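Local atomic coordinates of fumarate lyase (PDB entry 3C8T), a protein that belongs to the fumarate lyase superfamily of largely helical enzymes that assemble as tetramers. Residues A[139-144]-A[158-163]; A[261-266]-A[344-349]; A[284-289]-A[340-345]. One frame throughout, in Å; residues are numbered along the deposited sequence.

Interaction 1: A[139-144]-A[158-163]; sequences RNHRDT and VTFGYK
Thr159 and Arg142 meet through a hydroxyl-to-carbonyl bond: Thr159 OG1 gives its proton to Arg142 O at 2.8 Å, coming from above the carbonyl plane. With chi1 at 60°, OG1 sits between the backbone N and the carbonyl carbon, and from there it also accepts from Tyr162 N at 3.2 Å, capping the first turn of helix 160-185. Threonine suits this N-cap, since one oxygen both donates and accepts while CG2 packs on the backbone carbonyl carbon of Asp143. Two backbone bonds accompany it, Phe160 N to Thr144 O and Gly161 N to His141 O. His141 O is gripped twice, Thr144 N and Gly161 N reaching it from opposite faces of its plane. Gly161 fits because a side chain would run into Arg142 N. Beside these bonds the edge of Phe160 turns toward the face of His141 in an offset edge-to-face pair, planes at 73°, with Phe160 CD2 3.6 Å from His141 CB. At the edge of the imidazole, in its plane, His141 ND1 and Thr144 OG1 share a 2.8 Å hydrogen bond that fixes the ring's rotation. The type I beta turn His141-Thr144, after helix 104-140, docks on the Thr159-capped N-terminus of helix 160-185.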
loop_
_atom_site.group_PDB
_atom_site.type_symbol
_atom_site.label_atom_id
_atom_site.label_comp_id
_atom_site.label_asym_id
_atom_site.label_seq_id
_atom_site.Cartn_x
_atom_site.Cartn_y
_atom_site.Cartn_z
ATOM N N ARG A 139 -31.407 15.106 11.693
ATOM C CA ARG A 139 -32.710 15.491 12.241
ATOM C C ARG A 139 -33.061 16.910 11.776
ATOM O O ARG A 139 -34.078 17.101 11.094
ATOM C CB ARG A 139 -32.682 15.391 13.766
ATOM C CG ARG A 139 -34.001 15.565 14.441
ATOM C CD ARG A 139 -33.807 15.424 16.012
ATOM N NE ARG A 139 -32.437 15.645 16.556
ATOM C CZ ARG A 139 -31.662 14.701 17.120
ATOM N NH1 ARG A 139 -32.076 13.438 17.199
ATOM N NH2 ARG A 139 -30.470 15.026 17.606
ATOM N N ASN A 140 -32.214 17.889 12.094
ATOM C CA ASN A 140 -32.517 19.286 11.724
ATOM C C ASN A 140 -32.685 19.536 10.216
ATOM O O ASN A 140 -33.465 20.395 9.819
ATOM C CB ASN A 140 -31.468 20.252 12.274
ATOM C CG ASN A 140 -31.321 20.175 13.805
ATOM O OD1 ASN A 140 -32.223 19.703 14.521
ATOM N ND2 ASN A 140 -30.170 20.637 14.303
ATOM N N HIS A 141 -31.995 18.760 9.371
ATOM C CA HIS A 141 -32.043 19.001 7.917
ATOM C C HIS A 141 -32.766 17.928 7.166
ATOM O O HIS A 141 -32.645 17.809 5.940
ATOM C CB HIS A 141 -30.626 19.316 7.381
ATOM C CG HIS A 141 -30.089 20.595 7.936
ATOM N ND1 HIS A 141 -30.569 21.824 7.537
ATOM C CD2 HIS A 141 -29.211 20.843 8.936
ATOM C CE1 HIS A 141 -29.970 22.776 8.231
ATOM N NE2 HIS A 141 -29.128 22.210 9.076
ATOM N N ARG A 142 -33.513 17.132 7.922
ATOM C CA ARG A 142 -34.344 16.054 7.372
ATOM C C ARG A 142 -35.076 16.505 6.105
ATOM O O ARG A 142 -35.131 15.763 5.139
ATOM C CB ARG A 142 -35.352 15.563 8.442
ATOM C CG ARG A 142 -36.206 14.363 8.040
ATOM C CD ARG A 142 -37.458 14.228 8.936
ATOM N NE ARG A 142 -38.238 13.010 8.661
ATOM C CZ ARG A 142 -39.267 12.930 7.823
ATOM N NH1 ARG A 142 -39.671 14.003 7.140
ATOM N NH2 ARG A 142 -39.905 11.768 7.656
ATOM N N ASP A 143 -35.636 17.714 6.119
ATOM C CA ASP A 143 -36.433 18.210 4.988
ATOM C C ASP A 143 -35.763 19.329 4.162
ATOM O O ASP A 143 -36.442 19.935 3.343
ATOM C CB ASP A 143 -37.840 18.699 5.457
ATOM C CG ASP A 143 -38.552 17.687 6.338
ATOM O OD1 ASP A 143 -39.172 18.106 7.334
ATOM O OD2 ASP A 143 -38.476 16.473 6.059
ATOM N N THR A 144 -34.483 19.624 4.403
ATOM C CA THR A 144 -33.723 20.607 3.629
ATOM C C THR A 144 -33.377 20.048 2.212
ATOM O O THR A 144 -32.454 19.184 2.069
ATOM C CB THR A 144 -32.431 20.972 4.379
ATOM O OG1 THR A 144 -32.705 21.187 5.781
ATOM C CG2 THR A 144 -31.760 22.239 3.776
ATOM N N VAL A 158 -32.301 15.290 -3.265
ATOM C CA VAL A 158 -32.223 14.598 -1.951
ATOM C C VAL A 158 -32.410 15.659 -0.850
ATOM O O VAL A 158 -32.702 16.797 -1.166
ATOM C CB VAL A 158 -30.871 13.803 -1.750
ATOM C CG1 VAL A 158 -30.696 12.701 -2.814
ATOM C CG2 VAL A 158 -29.653 14.731 -1.677
ATOM N N THR A 159 -32.289 15.307 0.430
ATOM C CA THR A 159 -32.198 16.359 1.458
ATOM C C THR A 159 -30.849 16.252 2.101
ATOM O O THR A 159 -30.214 15.199 1.993
ATOM C CB THR A 159 -33.304 16.264 2.534
ATOM O OG1 THR A 159 -33.207 15.012 3.190
ATOM C CG2 THR A 159 -34.693 16.396 1.915
ATOM N N PHE A 160 -30.380 17.331 2.730
ATOM C CA PHE A 160 -29.120 17.296 3.414
ATOM C C PHE A 160 -29.176 16.335 4.637
ATOM O O PHE A 160 -28.198 15.669 4.942
ATOM C CB PHE A 160 -28.636 18.680 3.799
ATOM C CG PHE A 160 -27.334 18.653 4.564
ATOM C CD1 PHE A 160 -26.144 18.293 3.927
ATOM C CD2 PHE A 160 -27.309 18.894 5.942
ATOM C CE1 PHE A 160 -24.952 18.208 4.614
ATOM C CE2 PHE A 160 -26.103 18.809 6.662
ATOM C CZ PHE A 160 -24.910 18.458 5.984
ATOM N N GLY A 161 -30.316 16.251 5.326
ATOM C CA GLY A 161 -30.445 15.291 6.439
ATOM C C GLY A 161 -30.302 13.866 5.926
ATOM O O GLY A 161 -29.756 13.010 6.610
ATOM N N TYR A 162 -30.812 13.605 4.711
ATOM C CA TYR A 162 -30.624 12.320 4.075
ATOM C C TYR A 162 -29.119 11.999 3.926
ATOM O O TYR A 162 -28.673 10.924 4.380
ATOM C CB TYR A 162 -31.401 12.191 2.758
ATOM C CG TYR A 162 -30.912 11.000 1.922
ATOM C CD1 TYR A 162 -31.469 9.736 2.073
ATOM C CD2 TYR A 162 -29.842 11.159 1.004
ATOM C CE1 TYR A 162 -30.976 8.651 1.328
ATOM C CE2 TYR A 162 -29.346 10.105 0.261
ATOM C CZ TYR A 162 -29.906 8.853 0.426
ATOM O OH TYR A 162 -29.384 7.818 -0.327
ATOM N N LYS A 163 -28.344 12.928 3.343
ATOM C CA LYS A 163 -26.873 12.795 3.280
ATOM C C LYS A 163 -26.241 12.530 4.636
ATOM O O LYS A 163 -25.386 11.674 4.753
ATOM C CB LYS A 163 -26.197 14.046 2.661
ATOM C CG LYS A 163 -26.374 14.164 1.163
ATOM C CD LYS A 163 -25.389 15.229 0.527
ATOM C CE LYS A 163 -23.895 14.873 0.738
ATOM N NZ LYS A 163 -23.705 13.425 0.361
#

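Interaction 2: A[261-266]-A[344-349]; sequences GEVAEP and GGLQVF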
loop_
_atom_site.group_PDB
_atom_site.type_symbol
_atom_site.label_atom_id
_atom_site.label_comp_id
_atom_site.label_asym_id
_atom_site.label_seq_id
_atom_site.Cartn_x
_atom_site.Cartn_y
_atom_site.Cartn_z
ATOM N N GLY A 261 -21.077 26.300 -2.539
ATOM C CA GLY A 261 -21.238 27.126 -1.353
ATOM C C GLY A 261 -22.352 26.662 -0.444
ATOM O O GLY A 261 -22.985 27.479 0.237
ATOM N N GLU A 262 -22.562 25.350 -0.389
ATOM C CA GLU A 262 -23.699 24.773 0.308
ATOM C C GLU A 262 -23.487 24.574 1.812
ATOM O O GLU A 262 -24.462 24.449 2.545
ATOM C CB GLU A 262 -24.138 23.476 -0.346
ATOM C CG GLU A 262 -24.724 23.702 -1.704
ATOM C CD GLU A 262 -25.045 22.414 -2.424
ATOM O OE1 GLU A 262 -24.664 21.329 -1.895
ATOM O OE2 GLU A 262 -25.666 22.488 -3.511
ATOM N N VAL A 263 -22.216 24.538 2.235
ATOM C CA VAL A 263 -21.810 24.434 3.645
ATOM C C VAL A 263 -20.478 25.158 3.888
ATOM O O VAL A 263 -19.797 25.574 2.947
ATOM C CB VAL A 263 -21.639 22.939 4.150
ATOM C CG1 VAL A 263 -22.941 22.124 4.018
ATOM C CG2 VAL A 263 -20.442 22.248 3.492
ATOM N N ALA A 264 -20.116 25.275 5.164
ATOM C CA ALA A 264 -18.850 25.815 5.580
ATOM C C ALA A 264 -18.478 25.188 6.930
ATOM O O ALA A 264 -19.361 24.883 7.769
ATOM C CB ALA A 264 -18.911 27.401 5.681
ATOM N N GLU A 265 -17.180 24.978 7.117
ATOM C CA GLU A 265 -16.612 24.425 8.335
ATOM C C GLU A 265 -16.781 25.481 9.397
ATOM O O GLU A 265 -16.854 26.646 9.060
ATOM C CB GLU A 265 -15.093 24.168 8.153
ATOM C CG GLU A 265 -14.741 22.899 7.302
ATOM C CD GLU A 265 -13.261 22.431 7.477
ATOM O OE1 GLU A 265 -12.490 23.051 8.276
ATOM O OE2 GLU A 265 -12.904 21.409 6.836
ATOM N N PRO A 266 -16.819 25.088 10.688
ATOM C CA PRO A 266 -16.863 26.126 11.701
ATOM C C PRO A 266 -15.490 26.818 11.786
ATOM O O PRO A 266 -15.393 27.984 11.374
ATOM C CB PRO A 266 -17.180 25.363 12.975
ATOM C CG PRO A 266 -16.608 24.023 12.740
ATOM C CD PRO A 266 -16.808 23.743 11.281
ATOM N N GLY A 344 -19.983 19.078 14.438
ATOM C CA GLY A 344 -20.658 19.690 15.551
ATOM C C GLY A 344 -21.028 21.131 15.239
ATOM O O GLY A 344 -22.136 21.566 15.594
ATOM N N GLY A 345 -20.130 21.876 14.590
ATOM C CA GLY A 345 -20.393 23.269 14.214
ATOM C C GLY A 345 -20.607 23.525 12.727
ATOM O O GLY A 345 -20.505 24.676 12.278
ATOM N N LEU A 346 -20.924 22.481 11.947
ATOM C CA LEU A 346 -21.096 22.659 10.483
ATOM C C LEU A 346 -22.112 23.792 10.138
ATOM O O LEU A 346 -23.208 23.807 10.698
ATOM C CB LEU A 346 -21.514 21.326 9.833
ATOM C CG LEU A 346 -21.383 21.249 8.315
ATOM C CD1 LEU A 346 -19.889 21.317 7.946
ATOM C CD2 LEU A 346 -22.099 20.015 7.752
ATOM N N GLN A 347 -21.738 24.743 9.260
ATOM C CA GLN A 347 -22.672 25.757 8.794
ATOM C C GLN A 347 -23.344 25.185 7.534
ATOM O O GLN A 347 -22.672 24.817 6.583
ATOM C CB GLN A 347 -21.955 27.073 8.478
ATOM C CG GLN A 347 -21.061 27.643 9.628
ATOM C CD GLN A 347 -20.130 28.777 9.148
ATOM O OE1 GLN A 347 -20.601 29.868 8.735
ATOM N NE2 GLN A 347 -18.806 28.527 9.172
ATOM N N VAL A 348 -24.658 25.099 7.535
ATOM C CA VAL A 348 -25.417 24.519 6.422
ATOM C C VAL A 348 -26.183 25.678 5.837
ATOM O O VAL A 348 -26.726 26.470 6.631
ATOM C CB VAL A 348 -26.415 23.444 6.939
ATOM C CG1 VAL A 348 -27.320 22.922 5.819
ATOM C CG2 VAL A 348 -25.675 22.279 7.640
ATOM N N PHE A 349 -26.194 25.819 4.493
ATOM C CA PHE A 349 -26.824 26.979 3.806
ATOM C C PHE A 349 -27.996 26.621 2.903
ATOM O O PHE A 349 -27.839 26.371 1.716
ATOM C CB PHE A 349 -25.795 27.800 3.043
ATOM C CG PHE A 349 -24.646 28.234 3.898
ATOM C CD1 PHE A 349 -24.882 28.912 5.107
ATOM C CD2 PHE A 349 -23.330 27.945 3.526
ATOM C CE1 PHE A 349 -23.788 29.305 5.920
ATOM C CE2 PHE A 349 -22.248 28.329 4.333
ATOM C CZ PHE A 349 -22.484 29.013 5.531
#
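A short antiparallel beta pairing joins 261-266 to 344-349, a two-stranded sheet in a chain that is otherwise mostly helical; it lies at the surface, where the second strand follows the end of helix 315-344. Ala264 and Gln347 form the hydrogen-bonded pair, Ala264 N giving to Gln347 O at 3.0 Å and Gln347 N to Ala264 O at 2.8 Å. Val263 and Val348 form the neighbouring non-hydrogen-bonded pair, and beyond them Phe349 N donates to Glu262 O.

The two faces of the sheet differ in character. On the side of Val263 and Val348, the branched side chains turn to Met353 of helix 350-357, while Leu346 brings CD1 to 3.6 Å from Ala264 O. On the side of Ala264 and Gln347, the small methyl of Ala264 leaves room for two larger neighbours. Phe349 CE2 comes to 3.7 Å from Ala264 CB, which lies at the ring's edge, and Gly261 O meets the same edge at CD2. Gly261 has a positive phi of 62°, a conformation that favours glycine. At the other end, Pro266 CB rests on Gly345 O, and Gly345, with no CB, lets the proline come this close. The carboxylate of Glu262 is bound by Arg149 and Asn356.

Gln347 reaches beyond its own pair: its chain is extended past CG, chi2 167°, and the terminal amide crosses to the next residue, Gln347 NE2 donating to Glu265 O at 2.7 Å from above that carbonyl's plane, with the oxygen close to the amide plane of the glutamine.

Interaction 3: A[284-289]-A[340-345]; sequences VSCELI and EFMLGG
Met342 sends CG anti to its backbone N (chi1 166°) and carries SD anti along an extended chain, then bends at chi3, 80°, which turns the methyl CE toward Ile289. From the other helix, Ser285 and Cys286 each set their chi1 atom beside the backbone N, and Cys286 SG comes to 3.7 Å from Met342 SD. The two sulfurs meet as apolar, polarisable atoms in van der Waals contact.

Met342 is the centre of the contact: its CB, SD and CE each touch the opposite helix, at Ser285, Cys286 and Ile289. Its CB lies 3.9 Å from Ser285 CB, its SD is 3.8 Å from the same carbon, and its CE rests 3.9 Å from Ile289 CD1, the two side chains crossing at a slant. A long unbranched methionine can follow the opposite helix in this way, while the small serine and cysteine let it come close and isoleucine supplies a longer apolar arm. Phe341, on the exposed side, offers its edge, CD2 lying 4.1 Å from Ser285 OG; Ser285 OG is hydrogen-bonded to Gln338, one turn before Phe341 on helix 315-344.

No hydrogen bond crosses between the segments. Their axes approach to 10.2 Å and run roughly antiparallel, 143° between their directions, and the contact is made by side chains alone. In the superfamily's helical bundle, Leu248 and Ile252 of helix 229-255 pack on Met342, as does Glu265, just after strand 263-264. Helix 104-140 lies against Leu343, and Glu287, on helix 284-306, is hydrogen-bonded to His319 of the third subunit.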
loop_
_atom_site.group_PDB
_atom_site.type_symbol
_atom_site.label_atom_id
_atom_site.label_comp_id
_atom_site.label_asym_id
_atom_site.label_seq_id
_atom_site.Cartn_x
_atom_site.Cartn_y
_atom_site.Cartn_z
ATOM N N VAL A 284 -9.930 23.064 6.485
ATOM C CA VAL A 284 -8.788 22.524 7.190
ATOM C C VAL A 284 -9.110 21.206 7.864
ATOM O O VAL A 284 -8.259 20.327 7.933
ATOM C CB VAL A 284 -8.142 23.563 8.154
ATOM C CG1 VAL A 284 -9.104 23.921 9.316
ATOM C CG2 VAL A 284 -6.800 23.042 8.691
ATOM N N SER A 285 -10.337 21.042 8.351
ATOM C CA SER A 285 -10.677 19.764 8.980
ATOM C C SER A 285 -10.706 18.669 7.920
ATOM O O SER A 285 -10.167 17.587 8.158
ATOM C CB SER A 285 -11.954 19.830 9.826
ATOM O OG SER A 285 -11.694 20.611 10.992
ATOM N N CYS A 286 -11.238 18.996 6.739
ATOM C CA CYS A 286 -11.318 18.061 5.609
ATOM C C CYS A 286 -9.901 17.715 5.135
ATOM O O CYS A 286 -9.608 16.539 4.876
ATOM C CB CYS A 286 -12.110 18.650 4.460
ATOM S SG CYS A 286 -13.881 18.863 4.776
ATOM N N GLU A 287 -9.033 18.731 5.037
ATOM C CA GLU A 287 -7.628 18.478 4.710
ATOM C C GLU A 287 -7.027 17.442 5.657
ATOM O O GLU A 287 -6.493 16.467 5.217
ATOM C CB GLU A 287 -6.811 19.755 4.764
ATOM C CG GLU A 287 -5.332 19.559 4.755
ATOM C CD GLU A 287 -4.573 20.759 5.306
ATOM O OE1 GLU A 287 -5.056 21.897 5.137
ATOM O OE2 GLU A 287 -3.471 20.585 5.863
ATOM N N LEU A 288 -7.155 17.653 6.963
ATOM C CA LEU A 288 -6.503 16.786 7.952
ATOM C C LEU A 288 -7.095 15.373 7.907
ATOM O O LEU A 288 -6.364 14.399 7.998
ATOM C CB LEU A 288 -6.634 17.385 9.372
ATOM C CG LEU A 288 -5.935 18.740 9.555
ATOM C CD1 LEU A 288 -6.359 19.416 10.846
ATOM C CD2 LEU A 288 -4.465 18.530 9.559
ATOM N N ILE A 289 -8.411 15.288 7.772
ATOM C CA ILE A 289 -9.112 14.014 7.722
ATOM C C ILE A 289 -8.675 13.184 6.532
ATOM O O ILE A 289 -8.370 12.002 6.669
ATOM C CB ILE A 289 -10.652 14.193 7.676
ATOM C CG1 ILE A 289 -11.171 14.755 9.006
ATOM C CG2 ILE A 289 -11.326 12.840 7.399
ATOM C CD1 ILE A 289 -12.673 15.027 9.048
ATOM N N GLU A 340 -15.610 15.457 14.794
ATOM C CA GLU A 340 -16.461 15.930 15.928
ATOM C C GLU A 340 -16.651 17.472 15.878
ATOM O O GLU A 340 -17.741 17.985 15.992
ATOM C CB GLU A 340 -15.827 15.623 17.312
ATOM C CG GLU A 340 -15.851 14.203 17.838
ATOM C CD GLU A 340 -15.109 14.086 19.182
ATOM O OE1 GLU A 340 -15.694 14.479 20.222
ATOM O OE2 GLU A 340 -13.953 13.596 19.213
ATOM N N PHE A 341 -15.538 18.176 15.749
ATOM C CA PHE A 341 -15.517 19.616 15.744
ATOM C C PHE A 341 -16.232 20.196 14.526
ATOM O O PHE A 341 -17.073 21.075 14.668
ATOM C CB PHE A 341 -14.063 20.084 15.765
ATOM C CG PHE A 341 -13.908 21.565 15.614
ATOM C CD1 PHE A 341 -14.145 22.412 16.706
ATOM C CD2 PHE A 341 -13.506 22.111 14.409
ATOM C CE1 PHE A 341 -14.016 23.801 16.575
ATOM C CE2 PHE A 341 -13.372 23.497 14.273
ATOM C CZ PHE A 341 -13.635 24.342 15.361
ATOM N N MET A 342 -15.902 19.680 13.338
ATOM C CA MET A 342 -16.426 20.179 12.088
ATOM C C MET A 342 -17.924 19.939 11.972
ATOM O O MET A 342 -18.664 20.852 11.600
ATOM C CB MET A 342 -15.657 19.606 10.886
ATOM C CG MET A 342 -16.326 19.805 9.482
ATOM S SD MET A 342 -15.327 19.085 8.170
ATOM C CE MET A 342 -15.754 17.308 8.285
ATOM N N LEU A 343 -18.351 18.725 12.283
ATOM C CA LEU A 343 -19.748 18.308 12.164
ATOM C C LEU A 343 -20.597 18.903 13.269
ATOM O O LEU A 343 -21.795 19.186 13.067
ATOM C CB LEU A 343 -19.868 16.770 12.201
ATOM C CG LEU A 343 -19.293 16.055 10.980
ATOM C CD1 LEU A 343 -19.109 14.540 11.252
ATOM C CD2 LEU A 343 -20.162 16.331 9.712
ATOM N N GLY A 344 -19.983 19.078 14.438
ATOM C CA GLY A 344 -20.658 19.690 15.551
ATOM C C GLY A 344 -21.028 21.131 15.239
ATOM O O GLY A 344 -22.136 21.566 15.594
ATOM N N GLY A 345 -20.130 21.876 14.590
ATOM C CA GLY A 345 -20.393 23.269 14.214
ATOM C C GLY A 345 -20.607 23.525 12.727
ATOM O O GLY A 345 -20.505 24.676 12.278
#

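In the fold
Interactions 2 and 3 share Gly344 and Gly345, where helix 315-344 ends and leads into strand 347-348, and their centres are 10 Å apart. Glu265 ties them further: its OE1 and OE2 probably accept from Ser285 N and Cys286 N, each at 2.9 Å, at the start of helix 284-306. Residues 267-281, between strand 263-264 and helix 284-306, are not modelled. Interaction 1 lies about 14 Å from interaction 2, centre to centre, and meets it by side-chain packing, with His141 CE1 3.6 Å from Val348 CG1 and Phe160 CZ 3.7 Å from Leu346 CD2. Interactions 1 and 3 do not touch (nearest atoms about 6 Å apart); the small sheet touches both.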